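Fiber (Human adenovirus 26, PDB 6FJN) probably attaches the virion to host-cell receptors during entry, using the trimeric knob domain of its capsid fiber, the part present here. Local coordinates at residues W5-T10 with D21-L26; S40-T45 with Q170-S175; P103-Y108 with C152-T157; I124-Y129 with T174-S179. All blocks are in the same frame, centred on the assembly; numbering follows the deposited sequence.

Overall arrangement
Contact 1 comes first along the chain: it closes the short loop between strands 3-5 and 22-31, two neighbouring strands in the middle of the larger antiparallel sheet. Contact 2 joins the end of strand 34-43 to the loop before strand 176-181 and closes a loop of more than 120 residues. Contact 3 is nested within that loop and packs 103-108 on strand 154-161 of the smaller sheet. Contact 4 crosses contact 3, since their segments alternate in the sequence, and joins the two sheets through strands 123-129 and 176-181. It ends where contact 2 does, with Thr-174 and Ser-175 in both. Contacts 1 and 2 meet through neighbouring strands, whereas contact 3 touches none of the others.

Contact 1 (W5-T10 with D21-L26); sequences WTTPDT and DSKLTL
The ammonium nitrogen of Lys-23 is gripped by the loop 5-10: NZ forms a salt bridge with Asp-9 OD1 at 2.8 Å and donates to Thr-7 O at 3.0 Å, with a weak bond to Thr-6 O at 3.4 Å. It meets the carboxylate on its anti side, somewhat out of plane, and stands well above the plane of the Thr-7 carbonyl. From the opposite face of that carbonyl comes Thr-6 OG1, which donates to Thr-7 O at 2.9 Å. This hydroxyl has a second task. With chi1 at 51° it sits between its own backbone N and carbonyl carbon, and there it accepts Leu-26 N at 3.0 Å in an almost straight bond (172°). Thr-6 N in turn donates to Leu-26 O, pairing the loop with strand 22-31 in the knob domain's larger sheet. Threonine suits this place because its small hydroxyl can accept and donate at once, while CG2 packs on Leu-26 CB. Arg-121 of the second subunit bonds to Asp-9 O and Thr-25 OG1, bringing the subunit interface to the same spot. The nearby carboxylate and carbonyls should stabilise the buried lysine in its charged form, offsetting the cost of removing it from water.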
loop_
_atom_site.group_PDB
_atom_site.type_symbol
_atom_site.label_atom_id
_atom_site.label_comp_id
_atom_site.label_asym_id
_atom_site.label_seq_id
_atom_site.Cartn_x
_atom_site.Cartn_y
_atom_site.Cartn_z
ATOM N N TRP A 5 -17.774 -4.600 3.171
ATOM C CA TRP A 5 -17.450 -4.652 1.768
ATOM C C TRP A 5 -18.673 -4.565 0.892
ATOM O O TRP A 5 -19.838 -4.628 1.340
ATOM C CB TRP A 5 -16.629 -5.902 1.475
ATOM C CG TRP A 5 -17.286 -7.241 1.526
ATOM C CD1 TRP A 5 -18.530 -7.579 1.941
ATOM C CD2 TRP A 5 -16.655 -8.441 1.084
ATOM N NE1 TRP A 5 -18.717 -8.942 1.783
ATOM C CE2 TRP A 5 -17.563 -9.483 1.278
ATOM C CE3 TRP A 5 -15.379 -8.744 0.586
ATOM C CZ2 TRP A 5 -17.256 -10.808 0.923
ATOM C CZ3 TRP A 5 -15.068 -10.047 0.281
ATOM C CH2 TRP A 5 -15.999 -11.049 0.415
ATOM N N THR A 6 -18.398 -4.439 -0.397
ATOM C CA THR A 6 -19.405 -4.462 -1.439
ATOM C C THR A 6 -19.753 -5.829 -1.920
ATOM O O THR A 6 -20.661 -5.984 -2.748
ATOM C CB THR A 6 -18.885 -3.720 -2.689
ATOM O OG1 THR A 6 -17.582 -4.233 -3.050
ATOM C CG2 THR A 6 -18.761 -2.277 -2.407
ATOM N N THR A 7 -19.060 -6.852 -1.423
ATOM C CA THR A 7 -18.994 -8.199 -1.980
ATOM C C THR A 7 -18.090 -8.113 -3.224
ATOM O O THR A 7 -17.930 -7.041 -3.858
ATOM C CB THR A 7 -20.325 -8.876 -2.374
ATOM O OG1 THR A 7 -20.759 -8.425 -3.662
ATOM C CG2 THR A 7 -21.412 -8.750 -1.311
ATOM N N PRO A 8 -17.534 -9.260 -3.602
ATOM C CA PRO A 8 -16.585 -9.278 -4.718
ATOM C C PRO A 8 -17.215 -9.659 -6.053
ATOM O O PRO A 8 -16.492 -10.042 -6.967
ATOM C CB PRO A 8 -15.640 -10.417 -4.297
ATOM C CG PRO A 8 -16.499 -11.364 -3.570
ATOM C CD PRO A 8 -17.432 -10.478 -2.780
ATOM N N ASP A 9 -18.537 -9.615 -6.191
ATOM C CA ASP A 9 -19.159 -9.966 -7.478
ATOM C C ASP A 9 -19.042 -8.780 -8.425
ATOM O O ASP A 9 -18.367 -7.819 -8.100
ATOM C CB ASP A 9 -20.614 -10.425 -7.266
ATOM C CG ASP A 9 -21.566 -9.320 -6.763
ATOM O OD1 ASP A 9 -21.267 -8.130 -6.898
ATOM O OD2 ASP A 9 -22.690 -9.662 -6.304
ATOM N N THR A 10 -19.690 -8.864 -9.602
ATOM C CA THR A 10 -19.673 -7.759 -10.546
ATOM C C THR A 10 -21.050 -7.111 -10.736
ATOM O O THR A 10 -21.265 -6.421 -11.744
ATOM C CB THR A 10 -19.079 -8.199 -11.904
ATOM O OG1 THR A 10 -19.768 -9.347 -12.407
ATOM C CG2 THR A 10 -17.588 -8.481 -11.735
ATOM N N ASP A 21 -24.620 2.245 -12.902
ATOM C CA ASP A 21 -23.885 2.042 -14.146
ATOM C C ASP A 21 -22.556 1.375 -13.962
ATOM O O ASP A 21 -21.867 1.116 -14.976
ATOM C CB ASP A 21 -23.716 3.374 -14.901
ATOM C CG ASP A 21 -22.820 4.384 -14.238
ATOM O OD1 ASP A 21 -22.351 4.112 -13.159
ATOM O OD2 ASP A 21 -22.648 5.479 -14.870
ATOM N N SER A 22 -22.193 1.062 -12.734
ATOM C CA SER A 22 -20.819 0.644 -12.446
ATOM C C SER A 22 -20.767 -0.267 -11.238
ATOM O O SER A 22 -21.724 -0.281 -10.422
ATOM C CB SER A 22 -19.948 1.885 -12.249
ATOM O OG SER A 22 -20.429 2.744 -11.235
ATOM N N LYS A 23 -19.675 -1.028 -11.101
ATOM C CA LYS A 23 -19.383 -1.817 -9.934
ATOM C C LYS A 23 -18.183 -1.186 -9.258
ATOM O O LYS A 23 -17.065 -1.199 -9.797
ATOM C CB LYS A 23 -19.048 -3.320 -10.274
ATOM C CG LYS A 23 -18.452 -4.137 -9.071
ATOM C CD LYS A 23 -19.471 -4.613 -8.021
ATOM C CE LYS A 23 -18.838 -5.123 -6.714
ATOM N NZ LYS A 23 -19.727 -6.023 -5.968
ATOM N N LEU A 24 -18.416 -0.687 -8.052
ATOM C CA LEU A 24 -17.330 -0.348 -7.126
ATOM C C LEU A 24 -17.011 -1.577 -6.319
ATOM O O LEU A 24 -17.892 -2.105 -5.625
ATOM C CB LEU A 24 -17.793 0.767 -6.189
ATOM C CG LEU A 24 -16.707 1.278 -5.227
ATOM C CD1 LEU A 24 -15.651 2.096 -5.936
ATOM C CD2 LEU A 24 -17.305 2.082 -4.067
ATOM N N THR A 25 -15.774 -2.082 -6.408
ATOM C CA THR A 25 -15.333 -3.159 -5.547
ATOM C C THR A 25 -14.570 -2.534 -4.409
ATOM O O THR A 25 -13.527 -1.942 -4.644
ATOM C CB THR A 25 -14.487 -4.194 -6.281
ATOM O OG1 THR A 25 -15.192 -4.659 -7.425
ATOM C CG2 THR A 25 -14.159 -5.386 -5.390
ATOM N N LEU A 26 -15.096 -2.603 -3.192
ATOM C CA LEU A 26 -14.468 -1.952 -2.053
ATOM C C LEU A 26 -14.520 -2.889 -0.870
ATOM O O LEU A 26 -15.606 -3.359 -0.511
ATOM C CB LEU A 26 -15.141 -0.608 -1.712
ATOM C CG LEU A 26 -14.565 0.119 -0.500
ATOM C CD1 LEU A 26 -13.141 0.518 -0.706
ATOM C CD2 LEU A 26 -15.456 1.329 -0.202
#

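Contact 2 (S40-T45 with Q170-S175); sequences SLLAVT and QFDVTS
Leu-42 and Asp-172 face each other across a single antiparallel beta bridge, a non-hydrogen-bonded pair by which the loop 170-175 continues along the edge of strand 34-43 just before becoming strand 176-181 of the same sheet. The flanking residues supply the backbone bonds: Ala-43 N donates to Phe-171 O at 2.9 Å, almost straight at 177°, and Val-173 N donates to Leu-41 O at 3.2 Å. A third bond extends the pairing beyond the bridge. The extended side chain of Gln-170 carries its amide to Ala-43 O, 2.8 Å from NE2, and the acceptor lies in the plane of that amide. Glutamine is long enough for its side-chain amide to reach the carbonyl of the residue whose N-H already pairs with Phe-171.

On one side of the paired backbones, Leu-41 CD2 touches Phe-171 CE1, the two side chains crossing at about a right angle, while Leu-41 O sits at the ring edge near its plane. On the other side Leu-42 meets Asp-172 through its aliphatic tip. CG is anti to the backbone N (chi1 166°), and CD1 rests over the flat of the carboxylate, 3.4 Å from Asp-172 CG and 3.6 Å from each of Asp-172 OD1 and OD2.

Leucine and phenylalanine suit the interior side, where Leu-41 also touches Phe-160 of strand 154-161 and the Phe-171 ring meets that of Trp-162. An acidic residue serves the trimer interface: Asp-172 OD2 makes a salt bridge to Lys-117 NZ and accepts from Ser-120 N, both of the second subunit.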
loop_
_atom_site.group_PDB
_atom_site.type_symbol
_atom_site.label_atom_id
_atom_site.label_comp_id
_atom_site.label_asym_id
_atom_site.label_seq_id
_atom_site.Cartn_x
_atom_site.Cartn_y
_atom_site.Cartn_z
ATOM N N SER A 40 -11.463 -0.785 -6.419
ATOM C CA SER A 40 -11.383 -0.701 -7.852
ATOM C C SER A 40 -12.774 -0.359 -8.358
ATOM O O SER A 40 -13.776 -0.434 -7.599
ATOM C CB SER A 40 -10.949 -2.051 -8.422
ATOM O OG SER A 40 -11.902 -3.087 -8.156
ATOM N N LEU A 41 -12.872 -0.000 -9.634
ATOM C CA LEU A 41 -14.108 0.520 -10.201
ATOM C C LEU A 41 -14.180 0.090 -11.673
ATOM O O LEU A 41 -13.174 0.200 -12.405
ATOM C CB LEU A 41 -14.133 2.045 -10.071
ATOM C CG LEU A 41 -15.330 2.793 -10.657
ATOM C CD1 LEU A 41 -16.652 2.406 -10.001
ATOM C CD2 LEU A 41 -15.107 4.281 -10.568
ATOM N N LEU A 42 -15.374 -0.347 -12.071
ATOM C CA LEU A 42 -15.656 -0.862 -13.425
ATOM C C LEU A 42 -16.934 -0.240 -13.930
ATOM O O LEU A 42 -17.977 -0.336 -13.225
ATOM C CB LEU A 42 -15.842 -2.390 -13.311
ATOM C CG LEU A 42 -16.458 -3.090 -14.486
ATOM C CD1 LEU A 42 -15.494 -3.123 -15.614
ATOM C CD2 LEU A 42 -16.928 -4.482 -14.109
ATOM N N ALA A 43 -16.943 0.338 -15.118
ATOM C CA ALA A 43 -18.179 0.835 -15.734
ATOM C C ALA A 43 -18.837 -0.296 -16.502
ATOM O O ALA A 43 -18.215 -0.866 -17.431
ATOM C CB ALA A 43 -17.895 2.005 -16.646
ATOM N N VAL A 44 -20.085 -0.610 -16.201
ATOM C CA VAL A 44 -20.808 -1.714 -16.793
ATOM C C VAL A 44 -21.698 -1.217 -17.931
ATOM O O VAL A 44 -21.868 -1.915 -18.928
ATOM C CB VAL A 44 -21.607 -2.453 -15.710
ATOM C CG1 VAL A 44 -22.456 -3.550 -16.262
ATOM C CG2 VAL A 44 -20.673 -3.000 -14.641
ATOM N N THR A 45 -22.327 -0.050 -17.774
ATOM C CA THR A 45 -23.172 0.588 -18.778
ATOM C C THR A 45 -22.874 2.090 -18.777
ATOM O O THR A 45 -22.078 2.575 -17.982
ATOM C CB THR A 45 -24.648 0.338 -18.494
ATOM O OG1 THR A 45 -24.977 0.785 -17.197
ATOM C CG2 THR A 45 -25.044 -1.126 -18.636
ATOM N N GLN A 170 -13.525 0.830 -22.275
ATOM C CA GLN A 170 -14.371 0.683 -21.112
ATOM C C GLN A 170 -13.600 1.141 -19.892
ATOM O O GLN A 170 -12.447 0.702 -19.677
ATOM C CB GLN A 170 -14.749 -0.789 -20.967
ATOM C CG GLN A 170 -15.626 -1.104 -19.769
ATOM C CD GLN A 170 -16.092 -2.539 -19.800
ATOM O OE1 GLN A 170 -15.648 -3.366 -20.645
ATOM N NE2 GLN A 170 -16.985 -2.895 -18.882
ATOM N N PHE A 171 -14.191 1.987 -19.053
ATOM C CA PHE A 171 -13.524 2.341 -17.804
ATOM C C PHE A 171 -13.441 1.119 -16.915
ATOM O O PHE A 171 -14.470 0.535 -16.527
ATOM C CB PHE A 171 -14.230 3.486 -17.104
ATOM C CG PHE A 171 -13.478 3.971 -15.899
ATOM C CD1 PHE A 171 -13.550 3.282 -14.692
ATOM C CD2 PHE A 171 -12.693 5.108 -15.959
ATOM C CE1 PHE A 171 -12.848 3.678 -13.604
ATOM C CE2 PHE A 171 -11.974 5.529 -14.831
ATOM C CZ PHE A 171 -12.064 4.792 -13.655
ATOM N N ASP A 172 -12.229 0.749 -16.540
ATOM C CA ASP A 172 -11.984 -0.351 -15.611
ATOM C C ASP A 172 -10.561 -0.126 -15.133
ATOM O O ASP A 172 -9.692 0.236 -15.957
ATOM C CB ASP A 172 -12.088 -1.700 -16.304
ATOM C CG ASP A 172 -12.100 -2.871 -15.309
ATOM O OD1 ASP A 172 -12.209 -2.645 -14.143
ATOM O OD2 ASP A 172 -12.056 -4.037 -15.781
ATOM N N VAL A 173 -10.298 -0.244 -13.851
ATOM C CA VAL A 173 -8.962 0.034 -13.314
ATOM C C VAL A 173 -8.456 -1.073 -12.446
ATOM O O VAL A 173 -9.229 -1.865 -11.859
ATOM C CB VAL A 173 -8.922 1.384 -12.557
ATOM C CG1 VAL A 173 -9.059 2.552 -13.492
ATOM C CG2 VAL A 173 -9.945 1.427 -11.418
ATOM N N THR A 174 -7.140 -1.165 -12.352
ATOM C CA THR A 174 -6.481 -2.061 -11.423
ATOM C C THR A 174 -6.868 -1.753 -9.984
ATOM O O THR A 174 -7.372 -0.680 -9.652
ATOM C CB THR A 174 -4.953 -1.975 -11.618
ATOM O OG1 THR A 174 -4.528 -0.614 -11.525
ATOM C CG2 THR A 174 -4.553 -2.537 -12.952
ATOM N N SER A 175 -6.623 -2.745 -9.115
ATOM C CA SER A 175 -6.936 -2.621 -7.696
ATOM C C SER A 175 -5.916 -1.770 -6.971
ATOM O O SER A 175 -4.708 -1.825 -7.280
ATOM C CB SER A 175 -6.999 -3.996 -7.056
ATOM O OG SER A 175 -8.122 -4.748 -7.493
#

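Contact 3 (P103-Y108 with C152-T157); sequences PNLTAY and CAYSIT
Tyr-154 and Leu-105 cross at about a right angle, the leucine branch coming obliquely to the CD1-CE1 bond of the tyrosine ring. The tyrosine belongs to a classic beta bulge, in which Ala-153 and Tyr-154 together face Phe-65 at the start of strand 154-161. Its CG is anti to the carbonyl carbon (chi1 -53°), and the ring extends toward the loop 103-108. Leu-105 CD1 approaches Tyr-154 CE1 at 3.5 Å, and Pro-103 O comes obliquely to Tyr-154 CD1, also at 3.5 Å. The broad ring thus serves both a methyl and a carbonyl of the same loop.

Pro-103 lies obliquely to the strand side chains. Its CD meets Tyr-154 CB, and CG presses on Ile-156 CG1 at 3.8 Å; a compact apolar ring suits this spot, lined also by Phe-144 and Tyr-180. No hydrogen bond joins the two segments, so the contact rests on shape and apolar packing. Gln-183, to which L-glutamate is covalently joined in a structure of this protein, also packs on Tyr-154, and its OE1 accepts from Leu-105 N. The turn that presents Leu-105 is shaped by Asn-104, an Asx motif: an asparagine carbonyl can stand in for a backbone acceptor, and OD1 takes the N-H of Ala-107 at 2.9 Å, N-H...O angle 165°, and a weak, bent bond from Thr-106 N to the same Asn-104 OD1.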
loop_
_atom_site.group_PDB
_atom_site.type_symbol
_atom_site.label_atom_id
_atom_site.label_comp_id
_atom_site.label_asym_id
_atom_site.label_seq_id
_atom_site.Cartn_x
_atom_site.Cartn_y
_atom_site.Cartn_z
ATOM N N PRO A 103 -13.232 7.082 9.126
ATOM C CA PRO A 103 -11.946 7.796 9.206
ATOM C C PRO A 103 -11.896 8.738 10.400
ATOM O O PRO A 103 -12.863 9.433 10.699
ATOM C CB PRO A 103 -11.860 8.554 7.864
ATOM C CG PRO A 103 -12.934 7.965 6.999
ATOM C CD PRO A 103 -13.985 7.484 7.944
ATOM N N ASN A 104 -10.770 8.688 11.088
ATOM C CA ASN A 104 -10.553 9.453 12.313
ATOM C C ASN A 104 -10.716 10.952 12.057
ATOM O O ASN A 104 -10.087 11.500 11.201
ATOM C CB ASN A 104 -9.132 9.137 12.781
ATOM C CG ASN A 104 -8.809 9.745 14.123
ATOM O OD1 ASN A 104 -8.541 10.959 14.265
ATOM N ND2 ASN A 104 -8.898 8.916 15.142
ATOM N N LEU A 105 -11.575 11.584 12.870
ATOM C CA LEU A 105 -11.896 13.025 12.655
ATOM C C LEU A 105 -10.796 13.973 13.125
ATOM O O LEU A 105 -10.725 15.111 12.689
ATOM C CB LEU A 105 -13.234 13.366 13.318
ATOM C CG LEU A 105 -14.446 12.960 12.459
ATOM C CD1 LEU A 105 -15.685 12.888 13.332
ATOM C CD2 LEU A 105 -14.657 13.878 11.273
ATOM N N THR A 106 -9.914 13.513 13.999
ATOM C CA THR A 106 -8.745 14.332 14.375
ATOM C C THR A 106 -7.685 14.308 13.295
ATOM O O THR A 106 -7.137 15.339 12.861
ATOM C CB THR A 106 -8.137 13.887 15.695
ATOM O OG1 THR A 106 -9.168 13.928 16.677
ATOM C CG2 THR A 106 -6.986 14.788 16.123
ATOM N N ALA A 107 -7.389 13.117 12.757
ATOM C CA ALA A 107 -6.448 12.995 11.632
ATOM C C ALA A 107 -7.003 13.700 10.413
ATOM O O ALA A 107 -6.276 14.339 9.609
ATOM C CB ALA A 107 -6.233 11.535 11.298
ATOM N N TYR A 108 -8.321 13.518 10.208
ATOM C CA TYR A 108 -8.973 13.953 8.959
ATOM C C TYR A 108 -10.177 14.803 9.299
ATOM O O TYR A 108 -11.331 14.339 9.266
ATOM C CB TYR A 108 -9.347 12.766 8.061
ATOM C CG TYR A 108 -8.331 11.664 8.028
ATOM C CD1 TYR A 108 -7.066 11.853 7.549
ATOM C CD2 TYR A 108 -8.649 10.380 8.479
ATOM C CE1 TYR A 108 -6.142 10.823 7.489
ATOM C CE2 TYR A 108 -7.737 9.339 8.427
ATOM C CZ TYR A 108 -6.489 9.553 7.933
ATOM O OH TYR A 108 -5.590 8.506 7.914
ATOM N N CYS A 152 -23.560 14.709 6.391
ATOM C CA CYS A 152 -22.726 13.533 6.715
ATOM C C CYS A 152 -21.786 13.774 7.889
ATOM O O CYS A 152 -21.315 14.893 8.117
ATOM C CB CYS A 152 -21.980 13.078 5.483
ATOM S SG CYS A 152 -20.717 14.190 4.835
ATOM N N ALA A 153 -21.577 12.755 8.715
ATOM C CA ALA A 153 -20.609 12.804 9.774
ATOM C C ALA A 153 -19.206 12.432 9.318
ATOM O O ALA A 153 -18.223 12.925 9.874
ATOM C CB ALA A 153 -21.046 11.856 10.868
ATOM N N TYR A 154 -19.138 11.532 8.337
ATOM C CA TYR A 154 -17.855 11.005 7.822
ATOM C C TYR A 154 -18.010 10.848 6.323
ATOM O O TYR A 154 -19.130 10.748 5.795
ATOM C CB TYR A 154 -17.495 9.635 8.404
ATOM C CG TYR A 154 -17.503 9.553 9.897
ATOM C CD1 TYR A 154 -16.359 9.875 10.626
ATOM C CD2 TYR A 154 -18.635 9.111 10.591
ATOM C CE1 TYR A 154 -16.346 9.771 11.997
ATOM C CE2 TYR A 154 -18.631 9.025 11.966
ATOM C CZ TYR A 154 -17.491 9.366 12.674
ATOM O OH TYR A 154 -17.425 9.292 14.029
ATOM N N SER A 155 -16.874 10.778 5.620
ATOM C CA SER A 155 -16.957 10.484 4.192
ATOM C C SER A 155 -15.666 9.816 3.741
ATOM O O SER A 155 -14.568 10.052 4.291
ATOM C CB SER A 155 -17.202 11.727 3.356
ATOM O OG SER A 155 -16.196 12.716 3.501
ATOM N N ILE A 156 -15.807 9.008 2.685
ATOM C CA ILE A 156 -14.655 8.510 1.910
ATOM C C ILE A 156 -15.016 8.715 0.477
ATOM O O ILE A 156 -16.080 8.253 0.026
ATOM C CB ILE A 156 -14.353 7.007 2.166
ATOM C CG1 ILE A 156 -14.163 6.709 3.663
ATOM C CG2 ILE A 156 -13.158 6.570 1.336
ATOM C CD1 ILE A 156 -14.060 5.237 4.008
ATOM N N THR A 157 -14.174 9.436 -0.273
ATOM C CA THR A 157 -14.436 9.603 -1.697
ATOM C C THR A 157 -13.263 9.076 -2.500
ATOM O O THR A 157 -12.093 9.118 -2.062
ATOM C CB THR A 157 -14.756 11.059 -2.068
ATOM O OG1 THR A 157 -13.596 11.876 -1.886
ATOM C CG2 THR A 157 -15.910 11.593 -1.229
#

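Contact 4 (I124-Y129 with T174-S179)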
loop_
_atom_site.group_PDB
_atom_site.type_symbol
_atom_site.label_atom_id
_atom_site.label_comp_id
_atom_site.label_asym_id
_atom_site.label_seq_id
_atom_site.Cartn_x
_atom_site.Cartn_y
_atom_site.Cartn_z
ATOM N N ILE A 124 -4.995 10.595 -0.131
ATOM C CA ILE A 124 -4.026 9.685 -0.734
ATOM C C ILE A 124 -4.096 9.910 -2.226
ATOM O O ILE A 124 -5.215 9.903 -2.776
ATOM C CB ILE A 124 -4.338 8.212 -0.428
ATOM C CG1 ILE A 124 -4.357 7.958 1.058
ATOM C CG2 ILE A 124 -3.399 7.300 -1.177
ATOM C CD1 ILE A 124 -5.133 6.691 1.362
ATOM N N ILE A 125 -2.965 10.132 -2.908
ATOM C CA ILE A 125 -2.979 10.277 -4.351
ATOM C C ILE A 125 -1.981 9.302 -4.918
ATOM O O ILE A 125 -0.801 9.248 -4.451
ATOM C CB ILE A 125 -2.646 11.710 -4.776
ATOM C CG1 ILE A 125 -3.785 12.655 -4.339
ATOM C CG2 ILE A 125 -2.465 11.817 -6.288
ATOM C CD1 ILE A 125 -3.515 14.121 -4.522
ATOM N N SER A 126 -2.381 8.530 -5.905
ATOM C CA SER A 126 -1.463 7.593 -6.574
ATOM C C SER A 126 -1.974 7.334 -7.960
ATOM O O SER A 126 -2.903 8.032 -8.448
ATOM C CB SER A 126 -1.337 6.324 -5.740
ATOM O OG SER A 126 -0.268 5.506 -6.198
ATOM N N ASN A 127 -1.387 6.367 -8.668
ATOM C CA ASN A 127 -1.873 5.936 -9.958
ATOM C C ASN A 127 -2.401 4.522 -9.923
ATOM O O ASN A 127 -1.802 3.651 -9.254
ATOM C CB ASN A 127 -0.760 5.973 -11.006
ATOM C CG ASN A 127 -0.401 7.404 -11.371
ATOM O OD1 ASN A 127 -1.154 8.015 -12.058
ATOM N ND2 ASN A 127 0.535 8.018 -10.667
ATOM N N VAL A 128 -3.483 4.300 -10.651
ATOM C CA VAL A 128 -3.971 2.985 -11.038
ATOM C C VAL A 128 -3.954 2.963 -12.572
ATOM O O VAL A 128 -3.578 3.965 -13.196
ATOM C CB VAL A 128 -5.351 2.673 -10.449
ATOM C CG1 VAL A 128 -5.269 2.571 -8.947
ATOM C CG2 VAL A 128 -6.404 3.709 -10.873
ATOM N N TYR A 129 -4.366 1.851 -13.175
ATOM C CA TYR A 129 -4.099 1.687 -14.617
ATOM C C TYR A 129 -5.357 1.190 -15.318
ATOM O O TYR A 129 -5.952 0.152 -14.950
ATOM C CB TYR A 129 -2.883 0.756 -14.846
ATOM C CG TYR A 129 -1.659 1.472 -14.391
ATOM C CD1 TYR A 129 -1.262 1.519 -13.057
ATOM C CD2 TYR A 129 -0.906 2.233 -15.292
ATOM C CE1 TYR A 129 -0.218 2.336 -12.616
ATOM C CE2 TYR A 129 0.170 2.999 -14.852
ATOM C CZ TYR A 129 0.477 3.055 -13.514
ATOM O OH TYR A 129 1.541 3.830 -13.025
ATOM N N THR A 174 -7.140 -1.165 -12.352
ATOM C CA THR A 174 -6.481 -2.061 -11.423
ATOM C C THR A 174 -6.868 -1.753 -9.984
ATOM O O THR A 174 -7.372 -0.680 -9.652
ATOM C CB THR A 174 -4.953 -1.975 -11.618
ATOM O OG1 THR A 174 -4.528 -0.614 -11.525
ATOM C CG2 THR A 174 -4.553 -2.537 -12.952
ATOM N N SER A 175 -6.623 -2.745 -9.115
ATOM C CA SER A 175 -6.936 -2.621 -7.696
ATOM C C SER A 175 -5.916 -1.770 -6.971
ATOM O O SER A 175 -4.708 -1.825 -7.280
ATOM C CB SER A 175 -6.999 -3.996 -7.056
ATOM O OG SER A 175 -8.122 -4.748 -7.493
ATOM N N PHE A 176 -6.375 -1.056 -5.951
ATOM C CA PHE A 176 -5.516 -0.172 -5.174
ATOM C C PHE A 176 -5.684 -0.420 -3.687
ATOM O O PHE A 176 -6.824 -0.405 -3.165
ATOM C CB PHE A 176 -5.864 1.284 -5.491
ATOM C CG PHE A 176 -4.901 2.268 -4.858
ATOM C CD1 PHE A 176 -3.615 2.380 -5.311
ATOM C CD2 PHE A 176 -5.303 3.076 -3.790
ATOM C CE1 PHE A 176 -2.749 3.258 -4.752
ATOM C CE2 PHE A 176 -4.435 3.967 -3.195
ATOM C CZ PHE A 176 -3.143 4.040 -3.667
ATOM N N THR A 177 -4.573 -0.648 -3.009
ATOM C CA THR A 177 -4.535 -0.875 -1.575
ATOM C C THR A 177 -4.170 0.413 -0.867
ATOM O O THR A 177 -3.299 1.188 -1.339
ATOM C CB THR A 177 -3.551 -1.972 -1.238
ATOM O OG1 THR A 177 -4.129 -3.199 -1.762
ATOM C CG2 THR A 177 -3.286 -2.186 0.201
ATOM N N PHE A 178 -4.788 0.649 0.284
ATOM C CA PHE A 178 -4.542 1.860 1.056
ATOM C C PHE A 178 -4.857 1.610 2.503
ATOM O O PHE A 178 -5.402 0.522 2.854
ATOM C CB PHE A 178 -5.373 3.026 0.495
ATOM C CG PHE A 178 -6.859 2.833 0.570
ATOM C CD1 PHE A 178 -7.533 2.084 -0.375
ATOM C CD2 PHE A 178 -7.594 3.427 1.583
ATOM C CE1 PHE A 178 -8.910 1.934 -0.316
ATOM C CE2 PHE A 178 -8.973 3.262 1.664
ATOM C CZ PHE A 178 -9.635 2.515 0.683
ATOM N N SER A 179 -4.555 2.541 3.386
ATOM C CA SER A 179 -5.017 2.446 4.755
ATOM C C SER A 179 -5.358 3.820 5.274
ATOM O O SER A 179 -4.986 4.848 4.653
ATOM C CB SER A 179 -3.992 1.788 5.678
ATOM O OG SER A 179 -2.914 2.667 5.971
#
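Thr-174 and Tyr-129 supply the polar part of this contact through two hydrogen bonds. Tyr-129 N donates to Thr-174 OG1 at 3.0 Å (N-H...O angle 142°), and Thr-174 N donates back to Tyr-129 O at 3.1 Å. The threonine hydroxyl lies between its own backbone N and carbonyl carbon (chi1 54°), a position from which it accepts the strand N-H while also sitting 3.6 Å from Val-128 CB. Threonine suits the spot because it adds an acceptor without bulk.

Beyond this end the backbones part, and the contact is carried mainly by side chains. Strands 124-129 and 176-179 belong to the two different sheets of the knob's antiparallel beta-sandwich; they run nearly antiparallel (159°), with axes 8.9 Å apart at closest approach.

The apolar contacts fill that gap. Phe-176, long and flat, spans it: Val-128 CG1 packs on Phe-176 CB at 3.7 Å, crossing at about a right angle, and Ile-124 CG2 reaches the ring edge near its plane. Between them Ser-126 CB comes obliquely to Phe-176 CE1 at 3.5 Å, a small residue fitting beside a large ring. Further along, the branched Ile-124 sends CD1 to Phe-178 CB at 3.8 Å.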